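Local coordinates for glutamine cyclotransferase (Zymomonas mobilis, PDB 3NOL), which catalyses, as a glutaminyl cyclase, the cyclisation of N-terminal glutamine to pyroglutamate with release of ammonia, and is built as a beta-propeller with bound calcium, at residues N106-V111 and S122-G127; D30-H35 and E251-Q256; V164-E169 and G202-I207; P219-I224 and L245-F250. All coordinates share one frame; numbering follows the deposited sequence.

Interaction 1 of 4, residues N106-V111 and S122-G127; sequences NGLGFV and SFNYDG
With CG lodged between its backbone N and its carbonyl carbon (chi1 56°), Y125 folds its ring back against the peptide link of G107 and L108; F123, turned the same way (chi1 66°), brings its ring against G109. The Y125 ring carries that peptide over one face, G107 C above its centre and L108 N nearer the rim, while Y125 CE1 comes within 3.2 Å of L108 O. Y125 OH bonds to T103 N on the neighbouring strand and lies 2.8 Å from a water that accepts from G107 N. Replacing Y125 by an alanine would probably uncover the G107-L108 peptide and leave both T103 N and the water without their phenol partner. F123 receives G109 CA over one face as a CH-pi contact, 4.0 Å from the ring centroid, a closeness that depends on G109 having no side chain, since a beta carbon would run into CZ. The backbones bond on both sides of this pair: G109 N gives a nearly straight bond to F123 O (2.8 Å, 167°), and G109 O is gripped twice from opposite faces of its plane, by F123 N and by S122 OG, each at 3.0 Å. That second grip fixes the hydroxyl on the face of L108, F110 and N124, where L108 CD1 lies 3.7 Å from S122 OG. F110 also meets Y87 edge-to-face. Y125 N to G107 O (3.1 Å) adds a further bond at the end of the pairing. The arrangement is a beta hairpin of strands 108-113 and 119-124, the third and fourth strands of a four-stranded antiparallel propeller blade.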
loop_
_atom_site.group_PDB
_atom_site.type_symbol
_atom_site.label_atom_id
_atom_site.label_comp_id
_atom_site.label_asym_id
_atom_site.label_seq_id
_atom_site.Cartn_x
_atom_site.Cartn_y
_atom_site.Cartn_z
ATOM N N ASN A 106 3.494 -16.692 5.740
ATOM C CA ASN A 106 2.565 -17.567 6.458
ATOM C C ASN A 106 1.475 -18.190 5.571
ATOM O O ASN A 106 0.833 -19.172 5.974
ATOM C CB ASN A 106 1.925 -16.816 7.637
ATOM C CG ASN A 106 2.950 -16.305 8.644
ATOM O OD1 ASN A 106 3.352 -15.133 8.606
ATOM N ND2 ASN A 106 3.377 -17.187 9.563
ATOM N N GLY A 107 1.240 -17.610 4.388
ATOM C CA GLY A 107 0.151 -18.046 3.510
ATOM C C GLY A 107 -1.213 -17.852 4.170
ATOM O O GLY A 107 -2.188 -18.555 3.874
ATOM N N LEU A 108 -1.264 -16.901 5.089
ATOM C CA LEU A 108 -2.531 -16.588 5.713
ATOM C C LEU A 108 -2.662 -15.114 6.001
ATOM O O LEU A 108 -1.681 -14.348 5.945
ATOM C CB LEU A 108 -2.771 -17.450 6.941
ATOM C CG LEU A 108 -1.784 -17.325 8.106
ATOM C CD1 LEU A 108 -2.124 -16.152 8.967
ATOM C CD2 LEU A 108 -1.907 -18.618 8.912
ATOM N N GLY A 109 -3.906 -14.718 6.220
ATOM C CA GLY A 109 -4.222 -13.363 6.534
ATOM C C GLY A 109 -5.129 -13.309 7.746
ATOM O O GLY A 109 -5.551 -14.347 8.278
ATOM N N PHE A 110 -5.417 -12.086 8.174
ATOM C CA PHE A 110 -6.203 -11.838 9.380
ATOM C C PHE A 110 -7.263 -10.810 9.087
ATOM O O PHE A 110 -7.138 -10.049 8.131
ATOM C CB PHE A 110 -5.304 -11.323 10.517
ATOM C CG PHE A 110 -4.233 -12.303 10.926
ATOM C CD1 PHE A 110 -2.900 -12.084 10.582
ATOM C CD2 PHE A 110 -4.576 -13.457 11.643
ATOM C CE1 PHE A 110 -1.899 -13.004 10.971
ATOM C CE2 PHE A 110 -3.604 -14.391 12.027
ATOM C CZ PHE A 110 -2.258 -14.174 11.677
ATOM N N VAL A 111 -8.305 -10.805 9.914
ATOM C CA VAL A 111 -9.297 -9.755 9.889
ATOM C C VAL A 111 -9.431 -9.234 11.312
ATOM O O VAL A 111 -9.579 -10.029 12.245
ATOM C CB VAL A 111 -10.693 -10.254 9.410
ATOM C CG1 VAL A 111 -11.664 -9.068 9.371
ATOM C CG2 VAL A 111 -10.602 -10.960 8.026
ATOM N N SER A 122 -8.991 -15.588 10.892
ATOM C CA SER A 122 -7.838 -15.865 10.041
ATOM C C SER A 122 -8.325 -16.607 8.800
ATOM O O SER A 122 -9.293 -17.380 8.859
ATOM C CB SER A 122 -6.774 -16.700 10.763
ATOM O OG SER A 122 -5.593 -16.766 9.966
ATOM N N PHE A 123 -7.654 -16.376 7.679
ATOM C CA PHE A 123 -8.026 -17.034 6.437
ATOM C C PHE A 123 -6.775 -17.437 5.668
ATOM O O PHE A 123 -5.743 -16.756 5.769
ATOM C CB PHE A 123 -8.938 -16.131 5.585
ATOM C CG PHE A 123 -8.272 -14.871 5.069
ATOM C CD1 PHE A 123 -7.782 -14.814 3.749
ATOM C CD2 PHE A 123 -8.115 -13.749 5.902
ATOM C CE1 PHE A 123 -7.174 -13.642 3.268
ATOM C CE2 PHE A 123 -7.518 -12.561 5.424
ATOM C CZ PHE A 123 -7.039 -12.519 4.109
ATOM N N ASN A 124 -6.871 -18.527 4.913
ATOM C CA ASN A 124 -5.747 -18.965 4.082
ATOM C C ASN A 124 -5.836 -18.379 2.677
ATOM O O ASN A 124 -6.923 -18.074 2.180
ATOM C CB ASN A 124 -5.649 -20.494 4.006
ATOM C CG ASN A 124 -5.250 -21.122 5.321
ATOM O OD1 ASN A 124 -4.632 -20.477 6.188
ATOM N ND2 ASN A 124 -5.617 -22.385 5.495
ATOM N N TYR A 125 -4.683 -18.209 2.052
ATOM C CA TYR A 125 -4.636 -17.865 0.638
ATOM C C TYR A 125 -3.460 -18.572 -0.045
ATOM O O TYR A 125 -2.537 -19.088 0.610
ATOM C CB TYR A 125 -4.595 -16.333 0.424
ATOM C CG TYR A 125 -3.458 -15.616 1.141
ATOM C CD1 TYR A 125 -3.701 -14.835 2.267
ATOM C CD2 TYR A 125 -2.130 -15.722 0.682
ATOM C CE1 TYR A 125 -2.666 -14.178 2.921
ATOM C CE2 TYR A 125 -1.076 -15.067 1.339
ATOM C CZ TYR A 125 -1.353 -14.298 2.459
ATOM O OH TYR A 125 -0.321 -13.639 3.120
ATOM N N ASP A 126 -3.501 -18.551 -1.368
ATOM C CA ASP A 126 -2.505 -19.170 -2.219
ATOM C C ASP A 126 -1.236 -18.296 -2.318
ATOM O O ASP A 126 -1.308 -17.061 -2.421
ATOM C CB ASP A 126 -3.126 -19.405 -3.593
ATOM C CG ASP A 126 -2.244 -20.226 -4.500
ATOM O OD1 ASP A 126 -1.734 -21.272 -4.030
ATOM O OD2 ASP A 126 -2.098 -19.828 -5.683
ATOM N N GLY A 127 -0.078 -18.947 -2.259
ATOM C CA GLY A 127 1.193 -18.240 -2.468
ATOM C C GLY A 127 1.502 -17.165 -1.436
ATOM O O GLY A 127 1.312 -17.371 -0.224
HETATM O O HOH W 1 1.911 -15.167 2.593
#

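Interaction 2 of 4, residues D30-H35 and E251-Q256; sequences DYQIVH and EITLTQ
V34 and H35 both face E251, forming a classic beta bulge, and here the contact is tight. V34 N bonds to E251 O at 2.7 Å, whereas H35 N reaches E251 O only weakly, at 3.5 Å; E251 N returns a bond to H35 O. The buried E251 side chain runs extended beside H35, pointing the same way, and brings E251 OE2 to the edge of the imidazole, 3.1 Å from H35 CD2. On the face of Y31, I33, I252 and L254 the packing is apolar, with I252 CD1 4.2 Å from Y31 CB; Y31 OH goes on to E216. The pairing is a Velcro closure of the propeller: N-terminal strand 28-38 runs antiparallel to C-terminal strand 248-256. Away from E251, the face it shares with Q32 turns polar and solvent-exposed at T253 and T255, and hydrogen bonds replace packing. Q32, bent at chi2 (83°), crosses both threonines at about right angles and lays its amide between their hydroxyls, Q32 OE1 accepting from T253 OG1 (2.7 Å) and Q32 NE2 donating to T255 OG1 (2.8 Å), which sits 25° out of the amide plane. An alanine in place of Q32 is likely to leave both threonine hydroxyls without this shared mate. At the far end D30 pairs with T255 through two backbone bonds and turns its carboxylate to R257.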
loop_
_atom_site.group_PDB
_atom_site.type_symbol
_atom_site.label_atom_id
_atom_site.label_comp_id
_atom_site.label_asym_id
_atom_site.label_seq_id
_atom_site.Cartn_x
_atom_site.Cartn_y
_atom_site.Cartn_z
ATOM N N ASP A 30 4.630 13.503 -13.457
ATOM C CA ASP A 30 5.517 14.093 -12.481
ATOM C C ASP A 30 4.720 14.532 -11.265
ATOM O O ASP A 30 3.522 14.746 -11.349
ATOM C CB ASP A 30 6.269 15.276 -13.087
ATOM C CG ASP A 30 7.295 14.830 -14.106
ATOM O OD1 ASP A 30 8.137 13.977 -13.747
ATOM O OD2 ASP A 30 7.247 15.310 -15.256
ATOM N N TYR A 31 5.397 14.630 -10.133
ATOM C CA TYR A 31 4.731 14.988 -8.895
ATOM C C TYR A 31 5.014 16.458 -8.523
ATOM O O TYR A 31 6.046 17.038 -8.933
ATOM C CB TYR A 31 5.190 14.061 -7.761
ATOM C CG TYR A 31 6.620 14.299 -7.384
ATOM C CD1 TYR A 31 7.659 13.573 -8.004
ATOM C CD2 TYR A 31 6.968 15.289 -6.448
ATOM C CE1 TYR A 31 8.989 13.815 -7.691
ATOM C CE2 TYR A 31 8.306 15.537 -6.136
ATOM C CZ TYR A 31 9.307 14.794 -6.763
ATOM O OH TYR A 31 10.617 15.050 -6.447
ATOM N N GLN A 32 4.109 17.015 -7.712
ATOM C CA GLN A 32 4.324 18.249 -6.950
ATOM C C GLN A 32 3.962 17.961 -5.488
ATOM O O GLN A 32 2.868 17.429 -5.205
ATOM C CB GLN A 32 3.419 19.387 -7.447
ATOM C CG GLN A 32 3.573 19.744 -8.919
ATOM C CD GLN A 32 2.775 18.827 -9.826
ATOM O OE1 GLN A 32 1.584 18.573 -9.592
ATOM N NE2 GLN A 32 3.430 18.317 -10.873
ATOM N N ILE A 33 4.882 18.269 -4.584
ATOM C CA ILE A 33 4.634 18.094 -3.145
ATOM C C ILE A 33 3.739 19.213 -2.642
ATOM O O ILE A 33 4.091 20.400 -2.768
ATOM C CB ILE A 33 5.946 18.061 -2.324
ATOM C CG1 ILE A 33 6.789 16.846 -2.727
ATOM C CG2 ILE A 33 5.638 18.058 -0.823
ATOM C CD1 ILE A 33 8.205 16.817 -2.154
ATOM N N VAL A 34 2.591 18.840 -2.086
ATOM C CA VAL A 34 1.658 19.797 -1.470
ATOM C C VAL A 34 2.022 20.049 -0.002
ATOM O O VAL A 34 2.062 21.209 0.458
ATOM C CB VAL A 34 0.181 19.301 -1.572
ATOM C CG1 VAL A 34 -0.784 20.358 -0.979
ATOM C CG2 VAL A 34 -0.191 18.987 -3.016
ATOM N N HIS A 35 2.259 18.951 0.722
ATOM C CA HIS A 35 2.738 18.946 2.103
ATOM C C HIS A 35 3.645 17.741 2.326
ATOM O O HIS A 35 3.506 16.721 1.637
ATOM C CB HIS A 35 1.582 18.842 3.109
ATOM C CG HIS A 35 0.586 19.953 3.005
ATOM N ND1 HIS A 35 0.911 21.269 3.259
ATOM C CD2 HIS A 35 -0.731 19.942 2.688
ATOM C CE1 HIS A 35 -0.161 22.023 3.092
ATOM N NE2 HIS A 35 -1.171 21.243 2.752
ATOM N N GLU A 251 2.213 14.353 0.581
ATOM C CA GLU A 251 0.952 14.571 -0.104
ATOM C C GLU A 251 1.318 15.208 -1.445
ATOM O O GLU A 251 1.962 16.276 -1.478
ATOM C CB GLU A 251 0.066 15.496 0.725
ATOM C CG GLU A 251 -1.221 15.858 0.030
ATOM C CD GLU A 251 -2.073 16.847 0.834
ATOM O OE1 GLU A 251 -3.033 17.383 0.243
ATOM O OE2 GLU A 251 -1.786 17.072 2.029
ATOM N N ILE A 252 0.943 14.536 -2.528
ATOM C CA ILE A 252 1.375 14.954 -3.878
ATOM C C ILE A 252 0.221 15.140 -4.850
ATOM O O ILE A 252 -0.795 14.443 -4.779
ATOM C CB ILE A 252 2.383 13.959 -4.525
ATOM C CG1 ILE A 252 1.775 12.537 -4.658
ATOM C CG2 ILE A 252 3.710 13.951 -3.784
ATOM C CD1 ILE A 252 2.649 11.594 -5.549
ATOM N N THR A 253 0.399 16.072 -5.777
ATOM C CA THR A 253 -0.451 16.128 -6.972
ATOM C C THR A 253 0.350 15.612 -8.183
ATOM O O THR A 253 1.578 15.491 -8.113
ATOM C CB THR A 253 -1.011 17.558 -7.218
ATOM O OG1 THR A 253 0.075 18.475 -7.327
ATOM C CG2 THR A 253 -1.962 17.998 -6.055
ATOM N N LEU A 254 -0.360 15.275 -9.261
ATOM C CA LEU A 254 0.246 14.698 -10.466
ATOM C C LEU A 254 -0.024 15.570 -11.668
ATOM O O LEU A 254 -1.123 16.109 -11.805
ATOM C CB LEU A 254 -0.335 13.302 -10.742
ATOM C CG LEU A 254 -0.155 12.298 -9.621
ATOM C CD1 LEU A 254 -0.841 10.994 -10.045
ATOM C CD2 LEU A 254 1.336 12.111 -9.353
ATOM N N THR A 255 0.986 15.704 -12.528
ATOM C CA THR A 255 0.811 16.348 -13.831
ATOM C C THR A 255 1.466 15.506 -14.904
ATOM O O THR A 255 2.594 15.023 -14.720
ATOM C CB THR A 255 1.419 17.770 -13.882
ATOM O OG1 THR A 255 2.805 17.722 -13.518
ATOM C CG2 THR A 255 0.670 18.711 -12.939
ATOM N N GLN A 256 0.781 15.370 -16.037
ATOM C CA GLN A 256 1.317 14.576 -17.133
ATOM C C GLN A 256 2.534 15.269 -17.719
ATOM O O GLN A 256 2.499 16.470 -18.024
ATOM C CB GLN A 256 0.264 14.300 -18.217
ATOM C CG GLN A 256 0.811 13.371 -19.313
ATOM C CD GLN A 256 -0.172 13.100 -20.441
ATOM O OE1 GLN A 256 -1.382 13.240 -20.285
ATOM N NE2 GLN A 256 0.358 12.701 -21.589
#

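Interaction 3 of 4, residues V164-E169 and G202-I207; sequences VTAHGE and GKVTGI
T165 is held between G202 and V204 by two backbone bonds that link the outer strands of neighbouring propeller blades, 158-166 in one and 204-209 in the next. T165 N donates to G202 O at 3.1 Å from well above the carbonyl plane, and V204 N to T165 O at 2.8 Å, almost in line with the carbonyl bond (174° at the oxygen). They make a single bridge, T165 with K203; the chain then reverses in a type I' turn from A166 to E169. V204 fills the angle between the chains. V204 CB stands 3.6 Å from T165 O and 4.0 Å from A166 CB. Beyond it, CG1 lies anti to the backbone N (chi1 169°), which puts the other branch, CG2, anti to the carbonyl carbon and against the first segment. There V204 CG2 meets T165 O at 3.5 Å, touches A166 CB, and lies 3.9 Å from V164 CG1, the two valines crossing at about a right angle. V204 also packs on L171 and V195, so its side chain has neighbours in both blades. The other side is wet. A water takes a bond from H167 N and gives one to V204 O. K203 lies alongside T165 and points the same way, its chain bending at chi4 until K203 NZ donates to a second water at 2.8 Å, which in turn donates to T165 OG1 at 3.1 Å.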
loop_
_atom_site.group_PDB
_atom_site.type_symbol
_atom_site.label_atom_id
_atom_site.label_comp_id
_atom_site.label_asym_id
_atom_site.label_seq_id
_atom_site.Cartn_x
_atom_site.Cartn_y
_atom_site.Cartn_z
ATOM N N VAL A 164 -0.767 -8.363 -14.967
ATOM C CA VAL A 164 -0.449 -6.965 -15.262
ATOM C C VAL A 164 0.656 -6.870 -16.303
ATOM O O VAL A 164 1.666 -7.578 -16.210
ATOM C CB VAL A 164 -0.111 -6.146 -13.982
ATOM C CG1 VAL A 164 0.267 -4.716 -14.344
ATOM C CG2 VAL A 164 -1.311 -6.174 -13.005
ATOM N N THR A 165 0.446 -5.986 -17.278
ATOM C CA THR A 165 1.405 -5.812 -18.374
ATOM C C THR A 165 1.709 -4.337 -18.618
ATOM O O THR A 165 0.835 -3.477 -18.447
ATOM C CB THR A 165 0.942 -6.482 -19.700
ATOM O OG1 THR A 165 -0.260 -5.856 -20.179
ATOM C CG2 THR A 165 0.734 -8.022 -19.525
ATOM N N ALA A 166 2.957 -4.058 -18.985
ATOM C CA ALA A 166 3.350 -2.721 -19.433
ATOM C C ALA A 166 4.040 -2.917 -20.773
ATOM O O ALA A 166 4.951 -3.760 -20.881
ATOM C CB ALA A 166 4.288 -2.055 -18.416
ATOM N N HIS A 167 3.590 -2.163 -21.780
ATOM C CA HIS A 167 4.089 -2.288 -23.161
ATOM C C HIS A 167 3.866 -3.709 -23.698
ATOM O O HIS A 167 4.658 -4.197 -24.496
ATOM C CB HIS A 167 5.577 -1.923 -23.272
ATOM C CG HIS A 167 5.938 -0.615 -22.645
ATOM N ND1 HIS A 167 5.657 0.598 -23.238
ATOM C CD2 HIS A 167 6.575 -0.328 -21.483
ATOM C CE1 HIS A 167 6.104 1.575 -22.468
ATOM N NE2 HIS A 167 6.665 1.042 -21.399
ATOM N N GLY A 168 2.811 -4.367 -23.215
ATOM C CA GLY A 168 2.428 -5.705 -23.649
ATOM C C GLY A 168 3.180 -6.839 -22.955
ATOM O O GLY A 168 2.942 -8.007 -23.262
ATOM N N GLU A 169 4.082 -6.494 -22.030
ATOM C CA GLU A 169 4.907 -7.490 -21.330
ATOM C C GLU A 169 4.601 -7.533 -19.831
ATOM O O GLU A 169 4.311 -6.510 -19.223
ATOM C CB GLU A 169 6.412 -7.256 -21.594
ATOM C CG GLU A 169 6.760 -7.061 -23.095
ATOM C CD GLU A 169 6.377 -8.243 -23.981
ATOM O OE1 GLU A 169 6.323 -9.403 -23.505
ATOM O OE2 GLU A 169 6.119 -8.015 -25.181
ATOM N N GLY A 202 -5.767 -5.113 -16.923
ATOM C CA GLY A 202 -4.454 -5.334 -16.308
ATOM C C GLY A 202 -3.329 -4.508 -16.948
ATOM O O GLY A 202 -2.197 -4.544 -16.491
ATOM N N LYS A 203 -3.646 -3.757 -18.004
ATOM C CA LYS A 203 -2.645 -2.928 -18.675
ATOM C C LYS A 203 -2.282 -1.671 -17.886
ATOM O O LYS A 203 -3.152 -0.972 -17.337
ATOM C CB LYS A 203 -3.128 -2.527 -20.090
ATOM C CG LYS A 203 -3.359 -3.712 -21.014
ATOM C CD LYS A 203 -3.859 -3.233 -22.390
ATOM C CE LYS A 203 -4.338 -4.393 -23.244
ATOM N NZ LYS A 203 -3.168 -5.165 -23.754
ATOM N N VAL A 204 -0.985 -1.391 -17.817
ATOM C CA VAL A 204 -0.506 -0.140 -17.246
ATOM C C VAL A 204 -0.889 1.004 -18.212
ATOM O O VAL A 204 -0.553 0.970 -19.391
ATOM C CB VAL A 204 1.023 -0.191 -16.980
ATOM C CG1 VAL A 204 1.574 1.179 -16.642
ATOM C CG2 VAL A 204 1.348 -1.236 -15.867
ATOM N N THR A 205 -1.623 1.983 -17.695
ATOM C CA THR A 205 -2.054 3.128 -18.488
ATOM C C THR A 205 -1.334 4.422 -18.126
ATOM O O THR A 205 -1.579 5.457 -18.752
ATOM C CB THR A 205 -3.565 3.329 -18.367
ATOM O OG1 THR A 205 -3.887 3.530 -16.991
ATOM C CG2 THR A 205 -4.307 2.084 -18.910
ATOM N N GLY A 206 -0.475 4.374 -17.110
ATOM C CA GLY A 206 0.312 5.530 -16.723
ATOM C C GLY A 206 1.368 5.155 -15.707
ATOM O O GLY A 206 1.239 4.134 -14.990
ATOM N N ILE A 207 2.404 5.981 -15.655
ATOM C CA ILE A 207 3.501 5.742 -14.753
ATOM C C ILE A 207 3.815 7.037 -14.030
ATOM O O ILE A 207 4.099 8.071 -14.657
ATOM C CB ILE A 207 4.781 5.209 -15.484
ATOM C CG1 ILE A 207 4.484 3.890 -16.228
ATOM C CG2 ILE A 207 5.920 5.029 -14.464
ATOM C CD1 ILE A 207 5.441 3.603 -17.418
HETATM O O HOH W 2 -1.164 -6.939 -22.910
HETATM O O HOH W 3 0.663 -0.985 -21.052
#

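Interaction 4 of 4, residues P219-I224 and L245-F250; sequences PLPSPI and LWPKVF
L245, I224 and P247 carry an apolar contact between the connection that enters the last propeller blade and the turn before that blade's strand 248-256: segment 219-224, on the way into strand 227-233, lies over the turn that leads on from strand 238-243. The buried L245 points its side chain at the P223-I224 peptide. L245 CD1 reaches 3.6 Å from P223 O and 4.0 Å from P223 CG, meeting the ring of a proline that follows a cis peptide bond, while L245 CB sits near I224 CA. L245 also touches F44 of strand 44-51, in the next blade. Its backbone takes part as well: with a positive phi (71°) it turns the chain, and L245 O is 3.2 Å from P221 CG. I224 supplies the reach from the opposite loop. Because CG1 stands anti to the backbone N (chi1 -166°), the CG1-CD1 arm stretches across to the second segment, where I224 CG1 meets W246 CD1 at 3.8 Å and I224 CD1 packs on P247 CD at 4.0 Å. The indole itself is held from nearby, its NE1 bonded to D225 O just after the segment. P247 closes the row. It turns its CG-CD edge to the loop and meets I224, P221 and L220 along it, P247 CG touching L220 CD2 at 4.2 Å. P221, which also packs on T41, crosses it at about a right angle, and the two pyrrolidine rings meet through their delta carbons, P221 CD 3.9 Å from P247 CD.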
loop_
_atom_site.group_PDB
_atom_site.type_symbol
_atom_site.label_atom_id
_atom_site.label_comp_id
_atom_site.label_asym_id
_atom_site.label_seq_id
_atom_site.Cartn_x
_atom_site.Cartn_y
_atom_site.Cartn_z
ATOM N N PRO A 219 16.686 15.943 5.989
ATOM C CA PRO A 219 17.789 15.042 6.345
ATOM C C PRO A 219 17.326 13.583 6.354
ATOM O O PRO A 219 16.273 13.279 6.918
ATOM C CB PRO A 219 18.175 15.492 7.769
ATOM C CG PRO A 219 17.685 16.898 7.874
ATOM C CD PRO A 219 16.440 16.967 7.026
ATOM N N LEU A 220 18.106 12.697 5.732
ATOM C CA LEU A 220 17.737 11.277 5.639
ATOM C C LEU A 220 18.316 10.425 6.761
ATOM O O LEU A 220 19.437 10.702 7.220
ATOM C CB LEU A 220 18.201 10.690 4.291
ATOM C CG LEU A 220 17.750 11.367 2.987
ATOM C CD1 LEU A 220 18.360 10.646 1.785
ATOM C CD2 LEU A 220 16.206 11.407 2.880
ATOM N N PRO A 221 17.580 9.364 7.182
ATOM C CA PRO A 221 18.141 8.449 8.171
ATOM C C PRO A 221 19.135 7.543 7.468
ATOM O O PRO A 221 19.125 7.433 6.234
ATOM C CB PRO A 221 16.928 7.613 8.623
ATOM C CG PRO A 221 16.006 7.600 7.414
ATOM C CD PRO A 221 16.239 8.932 6.719
ATOM N N SER A 222 19.981 6.896 8.251
ATOM C CA SER A 222 20.744 5.781 7.751
ATOM C C SER A 222 20.508 4.632 8.726
ATOM O O SER A 222 20.736 4.772 9.935
ATOM C CB SER A 222 22.226 6.130 7.620
ATOM O OG SER A 222 22.914 5.095 6.935
ATOM N N PRO A 223 20.018 3.496 8.219
ATOM C CA PRO A 223 19.726 3.168 6.832
ATOM C C PRO A 223 18.409 3.753 6.327
ATOM O O PRO A 223 17.594 4.231 7.120
ATOM C CB PRO A 223 19.608 1.645 6.866
ATOM C CG PRO A 223 19.107 1.353 8.200
ATOM C CD PRO A 223 19.716 2.368 9.122
ATOM N N ILE A 224 18.219 3.700 5.014
ATOM C CA ILE A 224 16.924 4.024 4.396
ATOM C C ILE A 224 16.616 2.951 3.344
ATOM O O ILE A 224 17.530 2.321 2.813
ATOM C CB ILE A 224 16.900 5.450 3.806
ATOM C CG1 ILE A 224 15.451 5.898 3.494
ATOM C CG2 ILE A 224 17.802 5.542 2.556
ATOM C CD1 ILE A 224 15.315 7.388 3.256
ATOM N N LEU A 245 11.314 3.184 6.010
ATOM C CA LEU A 245 12.266 4.021 6.796
ATOM C C LEU A 245 12.292 5.486 6.338
ATOM O O LEU A 245 13.113 6.281 6.806
ATOM C CB LEU A 245 13.681 3.426 6.792
ATOM C CG LEU A 245 13.836 1.919 7.061
ATOM C CD1 LEU A 245 15.316 1.504 6.989
ATOM C CD2 LEU A 245 13.237 1.555 8.417
ATOM N N TRP A 246 11.379 5.842 5.430
ATOM C CA TRP A 246 11.354 7.193 4.894
ATOM C C TRP A 246 10.967 8.184 6.002
ATOM O O TRP A 246 10.098 7.884 6.833
ATOM C CB TRP A 246 10.388 7.277 3.711
ATOM C CG TRP A 246 10.965 6.724 2.456
ATOM C CD1 TRP A 246 11.859 5.676 2.325
ATOM C CD2 TRP A 246 10.735 7.220 1.144
ATOM N NE1 TRP A 246 12.170 5.489 0.994
ATOM C CE2 TRP A 246 11.504 6.430 0.249
ATOM C CE3 TRP A 246 9.963 8.266 0.629
ATOM C CZ2 TRP A 246 11.509 6.656 -1.135
ATOM C CZ3 TRP A 246 9.975 8.489 -0.745
ATOM C CH2 TRP A 246 10.740 7.688 -1.608
ATOM N N PRO A 247 11.630 9.356 6.043
ATOM C CA PRO A 247 11.346 10.349 7.101
ATOM C C PRO A 247 10.075 11.170 6.890
ATOM O O PRO A 247 9.715 11.971 7.765
ATOM C CB PRO A 247 12.567 11.286 7.033
ATOM C CG PRO A 247 12.963 11.237 5.554
ATOM C CD PRO A 247 12.724 9.798 5.142
ATOM N N LYS A 248 9.437 11.005 5.730
ATOM C CA LYS A 248 8.211 11.760 5.421
ATOM C C LYS A 248 7.156 10.902 4.733
ATOM O O LYS A 248 7.498 9.929 4.067
ATOM C CB LYS A 248 8.514 12.957 4.491
ATOM C CG LYS A 248 9.513 14.017 5.003
ATOM C CD LYS A 248 9.036 14.768 6.255
ATOM C CE LYS A 248 10.070 15.855 6.626
ATOM N NZ LYS A 248 9.710 16.570 7.895
ATOM N N VAL A 249 5.885 11.296 4.889
ATOM C CA VAL A 249 4.814 10.945 3.970
ATOM C C VAL A 249 4.582 12.220 3.152
ATOM O O VAL A 249 4.452 13.309 3.729
ATOM C CB VAL A 249 3.491 10.590 4.698
ATOM C CG1 VAL A 249 2.372 10.281 3.687
ATOM C CG2 VAL A 249 3.700 9.412 5.662
ATOM N N PHE A 250 4.520 12.082 1.839
ATOM C CA PHE A 250 4.310 13.232 0.958
ATOM C C PHE A 250 2.886 13.216 0.446
ATOM O O PHE A 250 2.417 12.202 -0.089
ATOM C CB PHE A 250 5.239 13.181 -0.257
ATOM C CG PHE A 250 6.699 13.261 0.096
ATOM C CD1 PHE A 250 7.471 12.111 0.120
ATOM C CD2 PHE A 250 7.291 14.491 0.426
ATOM C CE1 PHE A 250 8.834 12.161 0.464
ATOM C CE2 PHE A 250 8.648 14.567 0.770
ATOM C CZ PHE A 250 9.428 13.388 0.780
#

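How the interactions relate
The four contacts sit at the rim of the propeller, their centres about 17 to 19 Å from the centre of the chain, interactions 1 and 2 on opposite sides of it. Interaction 2 is the most exposed; the others are partly buried. Interactions 2 and 4 share strand 248-256 and touch, I33 CD1 lying 3.6 Å from F250 CD2. Interaction 3 reaches the same sheet through strand 204-209, a neighbour of 28-38, whereas interaction 1 belongs to a separate blade. Chemistry follows place: interactions 1 and 2 are both antiparallel strand pairings, local hairpin against end-to-end ring closure, the latter broken by a bulge; interaction 3 is one bridge between blades with waters; interaction 4 is loop packing through prolines and aliphatic groups.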